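Local coordinates for diaminopimelate decarboxylase (Aquifex aeolicus, PDB 2P3E) that catalyses the pyridoxal 5'-phosphate-dependent decarboxylation of meso-diaminopimelate to L-lysine, the last step of lysine synthesis by the diaminopimelate pathway, at the interface of chains A and B. Residues are numbered along the deposited sequence; one frame, centred on the assembly and turned at random. Chains: chain A/B, Diaminopimelate decarboxylase.

The interface of chains A and B. Residues chain A 65, 86, 90, 377, 381; chain B 348, 385-386.
A:Met381 lays its CG methylene over one face of the B:Tyr385 ring, 3.8 Å from the centroid and offset toward the rim, a CH-pi contact. The opposite face carries the amide ND2 of B:Asn386, 3.4 Å above the plane and over its centre, so the phenol lies between its own neighbour and the partner's methionine. At its rim, CE1 comes to 3.6 Å from the carbonyl O of A:Lys65, and the phenol OH reaches CD1 and CE1 of the A:Tyr377 ring. CG of B:Tyr385 stands anti to its backbone N (chi1 -168°), which sends the ring across the subunit boundary. An alanine here would probably strip A:Met381 CG of its aromatic partner, open a gap beside A:Tyr377 and take away the ring face under B:Asn386 ND2. That amide is fixed through OD1, which accepts a nearly straight bond in the carbonyl plane from B:Cys348 N (3.0 Å, 168° at H). A:Val86 packs on this pair, CG2 against the amide carbon CG of B:Asn386 (3.6 Å) and CG1 against B:Cys348 SG (3.9 Å). A:Glu90 OE1 takes the N-H of A:Val86 from above the carboxylate plane. Water supplies the polar links between chains: one joins A:Lys65 O to B:Asn386 N, another A:Lys65 NZ to B:Cys348 O. A:Lys65 is the expected Schiff-base lysine, here without cofactor, and its extended chain brings NZ to 4.2 Å from SG of B:Cys348, the predicted proton donor. In the fold, A:Lys65 and A:Val86 follow barrel strands 59-63 and 82-85 at their C-terminal ends, the cofactor-binding mouth, flanked by the 3-10 helix 379-381 and the A:Tyr377 loop; the second subunit's 3-10 helix 385-387 and the loop of B:Cys348 close over this shared active site.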
ATOM      1  N   LYS A  65      14.367   5.202  -2.024  1.00 11.91           N
ATOM      2  CA  LYS A  65      12.941   4.906  -2.272  1.00 11.44           C
ATOM      3  C   LYS A  65      12.674   3.490  -2.815  1.00 11.09           C
ATOM      4  O   LYS A  65      11.622   2.899  -2.519  1.00 11.06           O
ATOM      5  CB  LYS A  65      12.324   5.950  -3.222  1.00 12.37           C
ATOM      6  CG  LYS A  65      13.035   6.035  -4.584  1.00 12.36           C
ATOM      7  CD  LYS A  65      12.423   7.167  -5.431  1.00 14.39           C
ATOM      8  CE  LYS A  65      13.073   7.217  -6.798  1.00 17.20           C
ATOM      9  NZ  LYS A  65      12.509   8.346  -7.588  1.00 21.75           N
ATOM     10  N   VAL A  86      14.337  11.095  -0.008  1.00 14.03           N
ATOM     11  CA  VAL A  86      13.130  11.908  -0.194  1.00 13.75           C
ATOM     12  C   VAL A  86      12.361  12.126   1.113  1.00 14.26           C
ATOM     13  O   VAL A  86      11.264  12.694   1.103  1.00 14.54           O
ATOM     14  CB  VAL A  86      12.187  11.330  -1.295  1.00 13.88           C
ATOM     15  CG1 VAL A  86      12.903  11.264  -2.655  1.00 14.81           C
ATOM     16  CG2 VAL A  86      11.614   9.961  -0.909  1.00 13.67           C
ATOM     17  N   GLU A  90      14.349   8.330   5.345  1.00 11.86           N
ATOM     18  CA  GLU A  90      15.460   7.937   4.477  1.00 12.20           C
ATOM     19  C   GLU A  90      16.800   8.554   4.895  1.00 12.68           C
ATOM     20  O   GLU A  90      17.860   7.915   4.755  1.00 12.78           O
ATOM     21  CB  GLU A  90      15.131   8.210   3.003  1.00 12.19           C
ATOM     22  CG  GLU A  90      13.967   7.327   2.510  1.00 11.08           C
ATOM     23  CD  GLU A  90      13.750   7.444   1.020  1.00 12.33           C
ATOM     24  OE1 GLU A  90      14.399   8.315   0.372  1.00 13.10           O
ATOM     25  OE2 GLU A  90      12.905   6.695   0.501  1.00 12.08           O
ATOM     26  N   TYR A 377      10.783  -1.260  -5.387  1.00 13.37           N
ATOM     27  CA  TYR A 377       9.350  -0.925  -5.300  1.00 13.32           C
ATOM     28  C   TYR A 377       8.535  -2.192  -5.087  1.00 13.59           C
ATOM     29  O   TYR A 377       7.429  -2.349  -5.634  1.00 13.20           O
ATOM     30  CB  TYR A 377       8.891  -0.129  -6.556  1.00 13.02           C
ATOM     31  CG  TYR A 377       9.857   0.989  -6.864  1.00 13.55           C
ATOM     32  CD1 TYR A 377       9.865   2.136  -6.085  1.00 13.39           C
ATOM     33  CD2 TYR A 377      10.813   0.864  -7.881  1.00 13.00           C
ATOM     34  CE1 TYR A 377      10.767   3.150  -6.306  1.00 14.37           C
ATOM     35  CE2 TYR A 377      11.742   1.895  -8.122  1.00 12.62           C
ATOM     36  CZ  TYR A 377      11.700   3.032  -7.325  1.00 13.25           C
ATOM     37  OH  TYR A 377      12.579   4.076  -7.519  1.00 12.77           O
ATOM     38  N   MET A 381       6.671  -0.935  -0.943  1.00 12.60           N
ATOM     39  CA  MET A 381       5.257  -0.530  -1.026  1.00 14.35           C
ATOM     40  C   MET A 381       4.333  -1.557  -0.351  1.00 14.15           C
ATOM     41  O   MET A 381       3.108  -1.519  -0.531  1.00 14.99           O
ATOM     42  CB  MET A 381       4.863  -0.349  -2.499  1.00 14.37           C
ATOM     43  CG  MET A 381       5.757   0.686  -3.271  1.00 15.64           C
ATOM     44  SD  MET A 381       5.137   0.925  -4.964  1.00 19.15           S
ATOM     45  CE  MET A 381       3.702   1.942  -4.615  1.00 20.21           C
TER
ATOM     46  N   CYS B 348       7.286  10.434  -3.407  1.00 23.47           N
ATOM     47  CA  CYS B 348       7.977  10.666  -4.669  1.00 24.35           C
ATOM     48  C   CYS B 348       7.401   9.783  -5.790  1.00 24.25           C
ATOM     49  O   CYS B 348       8.043   8.815  -6.269  1.00 24.43           O
ATOM     50  CB  CYS B 348       9.491  10.483  -4.495  1.00 24.90           C
ATOM     51  SG  CYS B 348      10.428  11.447  -5.695  1.00 30.57           S
ATOM     52  N   TYR B 385       5.978   3.321   2.517  1.00 11.15           N
ATOM     53  CA  TYR B 385       6.666   3.775   1.328  1.00 11.45           C
ATOM     54  C   TYR B 385       7.389   5.101   1.589  1.00 11.80           C
ATOM     55  O   TYR B 385       6.837   6.002   2.244  1.00 11.45           O
ATOM     56  CB  TYR B 385       5.660   3.861   0.163  1.00 12.48           C
ATOM     57  CG  TYR B 385       6.284   4.054  -1.190  1.00 13.55           C
ATOM     58  CD1 TYR B 385       7.504   3.451  -1.519  1.00 13.96           C
ATOM     59  CD2 TYR B 385       5.638   4.831  -2.169  1.00 16.28           C
ATOM     60  CE1 TYR B 385       8.090   3.640  -2.779  1.00 14.54           C
ATOM     61  CE2 TYR B 385       6.204   5.014  -3.423  1.00 17.18           C
ATOM     62  CZ  TYR B 385       7.427   4.417  -3.720  1.00 17.37           C
ATOM     63  OH  TYR B 385       7.971   4.615  -4.973  1.00 17.89           O
ATOM     64  N   ASN B 386       8.640   5.198   1.117  1.00 11.71           N
ATOM     65  CA  ASN B 386       9.498   6.352   1.356  1.00 12.32           C
ATOM     66  C   ASN B 386       9.906   6.480   2.835  1.00 12.37           C
ATOM     67  O   ASN B 386      10.265   7.564   3.293  1.00 12.35           O
ATOM     68  CB  ASN B 386       8.839   7.663   0.861  1.00 12.02           C
ATOM     69  CG  ASN B 386       8.720   7.766  -0.677  1.00 13.89           C
ATOM     70  OD1 ASN B 386       8.316   8.803  -1.172  1.00 15.44           O
ATOM     71  ND2 ASN B 386       9.085   6.711  -1.422  1.00 15.88           N
TER
HETATM   72  O   HOH W   1      10.350   3.411  -0.151  1.00 12.33           O
HETATM   73  O   HOH W   2       8.403  11.188   0.719  1.00 18.92           O
HETATM   74  O   HOH W   3       9.804   7.222  -7.998  1.00 39.31           O